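Local coordinates for protein HI1317 (Haemophilus influenzae, PDB 1JOV) that probably interconverts the alpha and beta anomers of D-glucose 6-phosphate, at residues 170-173 with 178-181; 78-81 with 87-90; 16-19 with 24-27. All coordinates share one frame; numbering follows the deposited sequence. Where two conformers were deposited one is given.

Overall arrangement
Along the chain contact 3 comes first, then contact 2 and finally contact 1, in series and without touching one another. The protein is an all-beta sandwich of the galactose mutarotase-like type. Contact 3 is a hairpin in the antiparallel sheet that begins at the N-terminus, and contact 1 is a hairpin at the edge of another sheet; their centres lie about 39 Å apart on opposite sides of the chain's centre. Contact 2, in the loop between strands 75-76 and 97-104, lies about 22 Å from contact 1 and about 26 Å from contact 3, between centres. It borders the predicted active-site residues, whereas the two hairpins lie away from them.

Contact 1: 170-173 with 178-181; sequences CFNS and QENV
Gln178 leans across its hairpin partner and lays its amide against Cys170 and Phe171. Its CB leaves the sheet on the same face as Phe171, and CG, anti to the backbone N (chi1 -172°), passes the carbonyl oxygen of Cys170. A bend at chi2 then folds the chain inward, bringing Gln178 CD to 3.4 Å from Cys170 O. At the tip the amide divides its contacts: Gln178 OE1 lies in the plane of the Phe171 ring at its edge, 3.4 Å from Phe171 CD1, where the slightly positive ring hydrogens suit an oxygen, while NE2 is hydrogen-bonded to Thr169 OG1. A long, flexible amide suits this position, since it can span the strand and still serve a polar partner.

Cys170 and Glu179 form an antiparallel hydrogen-bonded pair, with Glu179 N to Cys170 O at 2.9 Å and Cys170 N to Glu179 O at 3.1 Å. The Glu179 side chain, extended beyond CG, reaches back to Asn172, whose ND2 gives a nearly straight bond to Glu179 OE1 at 3.0 Å. The donor sits in its own amide plane but rises above the carboxylate, and the two planes are almost perpendicular (89°). Asn175 holds Glu179 OE2, and Leu174 N fixes Asn172 OD1, so the turn secures both groups.

Cys170 SG meets Val181 CG1 at 3.9 Å and forms the disulfide with Cys193. Strand 177-180 is the outermost of its antiparallel sheet within this chain, and strand 169-172 lies between it and strand 191-196, which carries Cys193.

Contact 2: 78-81 with 87-90; sequences PWFG and AHGT
The backbones of 78-81 and 87-90 run nearly counter to each other, 158° apart end to end, with Trp79 abreast of Gly89 and Gly81 abreast of His88, and are joined by a hydrogen bond from His88 N to Gly81 O (2.9 Å). Neither is a regular strand: they are parts of one long loop of the galactose mutarotase-like beta-sandwich, beside the predicted active site.

The indole of Trp79 lies on the backbone of Gly89. Its CG is held between the backbone N and the carbonyl carbon (chi1 62°), and the six-membered ring of Trp79 receives Gly89 CA over its centre, 3.5 Å from the centroid, as a CH-pi contact. Having no side chain, Gly89 lets the ring settle directly on the main chain, and its positive phi is easily adopted by this residue type. Thr90 CG2 adds an apolar touch at the far end of the indole, 4.1 Å from Trp79 CH2, while Thr90 OG1 is taken up by Arg94. Trp79 also makes a cation-pi contact with Lys84.

Phe80 and His88 point the same way and form an edge-to-face pair, His88 giving the edge, with ring centroids 4.9 Å apart and planes at 64°. An aromatic suits each place: the Phe80 side chain lies about 3 Å from that of the predicted catalytic Glu248, and His88 meets the ring of the predicted catalytic His150, with a bound sulfate about 4 Å from its side chain. Gly81 CA lies over a face of the imidazole, 3.7 Å from its centroid, while His88 CE1 presses on the phenyl face, 3.5 Å from Phe80 CE1.

Contact 3: 16-19 with 24-27; sequences VQHN and LHLK
His18 and His25 meet through a hydrogen bond between their ring nitrogens. The two side chains come from opposite directions, and His18 NE2 stands 2.8 Å from His25 NE2. The angle at the hydrogen is nearly straight (169°), whichever ring supplies it. Each nitrogen lies near the plane of the other ring at its edge, so the rings meet rim to rim, with planes inclined at 46° and neither over the other's face. Such a bond needs one donor and one acceptor, so at least one imidazole is probably neutral here. Histidine suits both places because NE2 can play either role. In each, CG is anti to the carbonyl carbon (chi1 -67° for His25), which turns the rings toward one another.

Apolar contact comes from Val16, which crosses His25 at about a right angle. Its CG2 sits over the centre of the imidazole face, 3.7 Å from the centroid, a CH-pi contact, while Val16 CB approaches His25 NE2 to 3.5 Å. The branched valine thus supports the ring from one face while His18 holds its edge. Beyond the pair, the His18 ring meets Phe63 and His25 touches Lys34.

In the backbone Val16 pairs with Val23, and His25 with His14, so the three touching side chains meet diagonally on one face of the sheet. On the other face Leu24 and Leu26 pack on Phe112 and Val108 of strand 107-115. The arrangement is that of an antiparallel beta hairpin within a meander, one face partly exposed, with Val16 and the histidines, the other with the buried leucines, in a mutarotase-type beta-sandwich.

Contact 1: 170-173 with 178-181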
loop_
_atom_site.group_PDB
_atom_site.type_symbol
_atom_site.label_atom_id
_atom_site.label_comp_id
_atom_site.label_asym_id
_atom_site.label_seq_id
_atom_site.Cartn_x
_atom_site.Cartn_y
_atom_site.Cartn_z
ATOM N N CYS A 170 11.723 6.233 17.482
ATOM C CA CYS A 170 11.730 6.106 16.039
ATOM C C CYS A 170 12.680 7.143 15.545
ATOM O O CYS A 170 13.055 8.074 16.284
ATOM C CB CYS A 170 10.312 6.380 15.458
ATOM S SG CYS A 170 9.674 8.099 15.609
ATOM N N PHE A 171 13.023 7.028 14.277
ATOM C CA PHE A 171 13.870 8.000 13.621
ATOM C C PHE A 171 12.952 8.964 12.892
ATOM O O PHE A 171 12.074 8.526 12.117
ATOM C CB PHE A 171 14.830 7.303 12.648
ATOM C CG PHE A 171 15.819 8.225 11.997
ATOM C CD1 PHE A 171 16.972 8.621 12.709
ATOM C CD2 PHE A 171 15.665 8.669 10.718
ATOM C CE1 PHE A 171 17.919 9.463 12.123
ATOM C CE2 PHE A 171 16.586 9.497 10.119
ATOM C CZ PHE A 171 17.737 9.905 10.830
ATOM N N ASN A 172 13.130 10.267 13.152
ATOM C CA ASN A 172 12.323 11.352 12.562
ATOM C C ASN A 172 12.982 11.900 11.305
ATOM O O ASN A 172 13.980 12.606 11.400
ATOM C CB ASN A 172 12.093 12.499 13.605
ATOM C CG ASN A 172 11.027 13.515 13.172
ATOM O OD1 ASN A 172 10.708 13.673 11.980
ATOM N ND2 ASN A 172 10.512 14.261 14.158
ATOM N N SER A 173 12.438 11.575 10.134
ATOM C CA SER A 173 13.043 11.955 8.866
ATOM C C SER A 173 12.897 13.425 8.659
ATOM O O SER A 173 13.551 14.014 7.799
ATOM C CB SER A 173 12.412 11.195 7.682
ATOM O OG SER A 173 12.510 9.809 7.923
ATOM N N GLN A 178 16.804 10.923 15.845
ATOM C CA GLN A 178 16.134 9.877 16.584
ATOM C C GLN A 178 15.353 10.600 17.692
ATOM O O GLN A 178 15.849 11.613 18.222
ATOM C CB GLN A 178 17.154 8.903 17.150
ATOM C CG GLN A 178 16.555 7.630 17.790
ATOM C CD GLN A 178 16.118 6.622 16.716
ATOM O OE1 GLN A 178 16.513 6.761 15.556
ATOM N NE2 GLN A 178 15.335 5.620 17.099
ATOM N N GLU A 179 14.135 10.131 18.003
ATOM C CA GLU A 179 13.285 10.748 19.044
ATOM C C GLU A 179 12.420 9.752 19.811
ATOM O O GLU A 179 12.068 8.645 19.332
ATOM C CB GLU A 179 12.392 11.854 18.486
ATOM C CG GLU A 179 13.125 13.090 17.985
ATOM C CD GLU A 179 12.225 14.032 17.210
ATOM O OE1 GLU A 179 11.041 13.675 17.023
ATOM O OE2 GLU A 179 12.699 15.118 16.779
ATOM N N ASN A 180 12.042 10.154 21.020
ATOM C CA ASN A 180 11.219 9.288 21.845
ATOM C C ASN A 180 9.768 9.500 21.522
ATOM O O ASN A 180 9.397 10.605 21.102
ATOM C CB ASN A 180 11.472 9.627 23.296
ATOM C CG ASN A 180 12.358 8.598 23.974
ATOM O OD1 ASN A 180 11.872 7.727 24.756
ATOM N ND2 ASN A 180 13.665 8.656 23.655
ATOM N N VAL A 181 8.940 8.449 21.669
ATOM C CA VAL A 181 7.508 8.549 21.327
ATOM C C VAL A 181 6.559 7.635 22.073
ATOM O O VAL A 181 6.901 6.534 22.491
ATOM C CB VAL A 181 7.270 8.235 19.832
ATOM C CG1 VAL A 181 7.955 9.266 18.942
ATOM C CG2 VAL A 181 7.747 6.829 19.498
#

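Contact 2: 78-81 with 87-90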
loop_
_atom_site.group_PDB
_atom_site.type_symbol
_atom_site.label_atom_id
_atom_site.label_comp_id
_atom_site.label_asym_id
_atom_site.label_seq_id
_atom_site.Cartn_x
_atom_site.Cartn_y
_atom_site.Cartn_z
ATOM N N PRO A 78 13.348 -0.299 -6.579
ATOM C CA PRO A 78 14.262 -0.974 -5.622
ATOM C C PRO A 78 15.000 -0.058 -4.661
ATOM O O PRO A 78 16.004 -0.469 -4.060
ATOM C CB PRO A 78 15.263 -1.665 -6.573
ATOM C CG PRO A 78 15.454 -0.597 -7.746
ATOM C CD PRO A 78 14.042 -0.003 -7.848
ATOM N N TRP A 79 14.565 1.184 -4.563
ATOM C CA TRP A 79 15.105 2.102 -3.575
ATOM C C TRP A 79 13.902 2.766 -2.921
ATOM O O TRP A 79 12.834 2.850 -3.535
ATOM C CB TRP A 79 16.072 3.207 -4.131
ATOM C CG TRP A 79 15.526 4.212 -5.129
ATOM C CD1 TRP A 79 15.000 5.490 -4.891
ATOM C CD2 TRP A 79 15.591 4.058 -6.537
ATOM N NE1 TRP A 79 14.707 6.078 -6.099
ATOM C CE2 TRP A 79 15.070 5.226 -7.118
ATOM C CE3 TRP A 79 16.054 3.029 -7.397
ATOM C CZ2 TRP A 79 14.979 5.379 -8.504
ATOM C CZ3 TRP A 79 15.918 3.186 -8.747
ATOM C CH2 TRP A 79 15.407 4.356 -9.292
ATOM N N PHE A 80 14.127 3.304 -1.712
ATOM C CA PHE A 80 13.110 3.916 -0.893
ATOM C C PHE A 80 13.329 5.406 -0.784
ATOM O O PHE A 80 14.457 5.850 -0.518
ATOM C CB PHE A 80 13.107 3.317 0.525
ATOM C CG PHE A 80 12.015 3.862 1.410
ATOM C CD1 PHE A 80 10.705 3.422 1.251
ATOM C CD2 PHE A 80 12.257 4.810 2.423
ATOM C CE1 PHE A 80 9.639 3.953 2.011
ATOM C CE2 PHE A 80 11.210 5.298 3.213
ATOM C CZ PHE A 80 9.906 4.850 3.003
ATOM N N GLY A 81 12.243 6.148 -1.020
ATOM C CA GLY A 81 12.261 7.604 -0.856
ATOM C C GLY A 81 13.093 8.323 -1.878
ATOM O O GLY A 81 13.311 7.837 -2.976
ATOM N N ALA A 87 11.743 9.443 -6.893
ATOM C CA ALA A 87 11.543 8.931 -5.557
ATOM C C ALA A 87 10.831 7.548 -5.566
ATOM O O ALA A 87 9.928 7.304 -6.379
ATOM C CB ALA A 87 10.761 9.938 -4.710
ATOM N N HIS A 88 11.266 6.679 -4.676
ATOM C CA HIS A 88 10.622 5.357 -4.504
ATOM C C HIS A 88 10.798 4.388 -5.620
ATOM O O HIS A 88 10.077 3.362 -5.662
ATOM C CB HIS A 88 9.147 5.515 -4.157
ATOM C CG HIS A 88 8.944 6.048 -2.800
ATOM N ND1 HIS A 88 9.551 5.540 -1.665
ATOM C CD2 HIS A 88 8.175 7.081 -2.385
ATOM C CE1 HIS A 88 9.157 6.243 -0.616
ATOM N NE2 HIS A 88 8.330 7.194 -1.040
ATOM N N GLY A 89 11.729 4.655 -6.542
ATOM C CA GLY A 89 12.038 3.659 -7.555
ATOM C C GLY A 89 11.056 3.603 -8.724
ATOM O O GLY A 89 10.285 4.539 -8.909
ATOM N N THR A 90 11.125 2.527 -9.534
ATOM C CA THR A 90 10.392 2.518 -10.790
ATOM C C THR A 90 9.236 1.555 -10.785
ATOM O O THR A 90 8.392 1.561 -11.681
ATOM C CB THR A 90 11.356 2.112 -11.947
ATOM O OG1 THR A 90 11.951 0.838 -11.638
ATOM C CG2 THR A 90 12.632 3.063 -12.049
#

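Contact 3: 16-19 with 24-27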
loop_
_atom_site.group_PDB
_atom_site.type_symbol
_atom_site.label_atom_id
_atom_site.label_comp_id
_atom_site.label_asym_id
_atom_site.label_seq_id
_atom_site.Cartn_x
_atom_site.Cartn_y
_atom_site.Cartn_z
ATOM N N VAL A 16 -10.882 -2.684 -16.341
ATOM C CA VAL A 16 -11.551 -1.390 -16.647
ATOM C C VAL A 16 -10.509 -0.316 -16.709
ATOM O O VAL A 16 -9.668 -0.152 -15.803
ATOM C CB VAL A 16 -12.587 -1.104 -15.595
ATOM C CG1 VAL A 16 -13.175 0.411 -15.680
ATOM C CG2 VAL A 16 -13.623 -2.208 -15.366
ATOM N N GLN A 17 -10.532 0.470 -17.773
ATOM C CA GLN A 17 -9.561 1.536 -17.976
ATOM C C GLN A 17 -9.967 2.799 -17.274
ATOM O O GLN A 17 -11.051 3.306 -17.565
ATOM C CB GLN A 17 -9.514 1.839 -19.474
ATOM C CG GLN A 17 -8.648 3.025 -19.725
ATOM C CD GLN A 17 -7.891 2.971 -21.054
ATOM O OE1 GLN A 17 -8.003 2.006 -21.818
ATOM N NE2 GLN A 17 -7.099 4.012 -21.320
ATOM N N HIS A 18 -9.190 3.316 -16.328
ATOM C CA HIS A 18 -9.498 4.569 -15.639
ATOM C C HIS A 18 -8.587 5.615 -16.222
ATOM O O HIS A 18 -7.358 5.682 -16.015
ATOM C CB HIS A 18 -9.300 4.476 -14.141
ATOM C CG HIS A 18 -10.239 3.551 -13.485
ATOM N ND1 HIS A 18 -11.014 3.981 -12.422
ATOM C CD2 HIS A 18 -10.512 2.244 -13.664
ATOM C CE1 HIS A 18 -11.700 2.944 -11.951
ATOM N NE2 HIS A 18 -11.445 1.893 -12.710
ATOM N N ASN A 19 -9.176 6.517 -17.017
ATOM C CA ASN A 19 -8.365 7.489 -17.749
ATOM C C ASN A 19 -7.321 6.728 -18.572
ATOM O O ASN A 19 -7.663 5.925 -19.477
ATOM C CB ASN A 19 -7.752 8.589 -16.891
ATOM C CG ASN A 19 -8.793 9.550 -16.365
ATOM O OD1 ASN A 19 -9.909 9.603 -16.904
ATOM N ND2 ASN A 19 -8.479 10.267 -15.268
ATOM N N LEU A 24 -7.960 -3.660 -12.545
ATOM C CA LEU A 24 -8.838 -4.757 -12.342
ATOM C C LEU A 24 -9.847 -4.429 -11.292
ATOM O O LEU A 24 -9.484 -3.901 -10.206
ATOM C CB LEU A 24 -8.062 -5.980 -11.843
ATOM C CG LEU A 24 -7.239 -6.663 -12.814
ATOM C CD1 LEU A 24 -6.274 -7.655 -12.123
ATOM C CD2 LEU A 24 -8.181 -7.438 -13.722
ATOM N N HIS A 25 -11.105 -4.808 -11.555
ATOM C CA HIS A 25 -12.161 -4.712 -10.567
ATOM C C HIS A 25 -12.618 -6.122 -10.125
ATOM O O HIS A 25 -13.052 -6.925 -10.941
ATOM C CB HIS A 25 -13.409 -4.032 -11.144
ATOM C CG HIS A 25 -13.249 -2.554 -11.511
ATOM N ND1 HIS A 25 -14.293 -1.663 -11.479
ATOM C CD2 HIS A 25 -12.150 -1.869 -11.901
ATOM C CE1 HIS A 25 -13.870 -0.461 -11.832
ATOM N NE2 HIS A 25 -12.566 -0.563 -12.098
ATOM N N LEU A 26 -12.533 -6.425 -8.835
ATOM C CA LEU A 26 -12.997 -7.671 -8.274
ATOM C C LEU A 26 -14.283 -7.422 -7.435
ATOM O O LEU A 26 -14.322 -6.492 -6.590
ATOM C CB LEU A 26 -11.927 -8.081 -7.308
ATOM C CG LEU A 26 -12.325 -9.374 -6.619
ATOM C CD1 LEU A 26 -12.438 -10.560 -7.575
ATOM C CD2 LEU A 26 -11.331 -9.680 -5.446
ATOM N N LYS A 27 -15.348 -8.193 -7.699
ATOM C CA LYS A 27 -16.567 -8.162 -6.875
ATOM C C LYS A 27 -16.960 -9.587 -6.553
ATOM O O LYS A 27 -17.337 -10.349 -7.459
ATOM C CB LYS A 27 -17.715 -7.479 -7.596
ATOM C CG LYS A 27 -17.493 -6.009 -7.652
ATOM C CD LYS A 27 -18.716 -5.277 -8.288
ATOM C CE LYS A 27 -18.464 -3.768 -8.422
ATOM N NZ LYS A 27 -17.068 -3.448 -8.900
#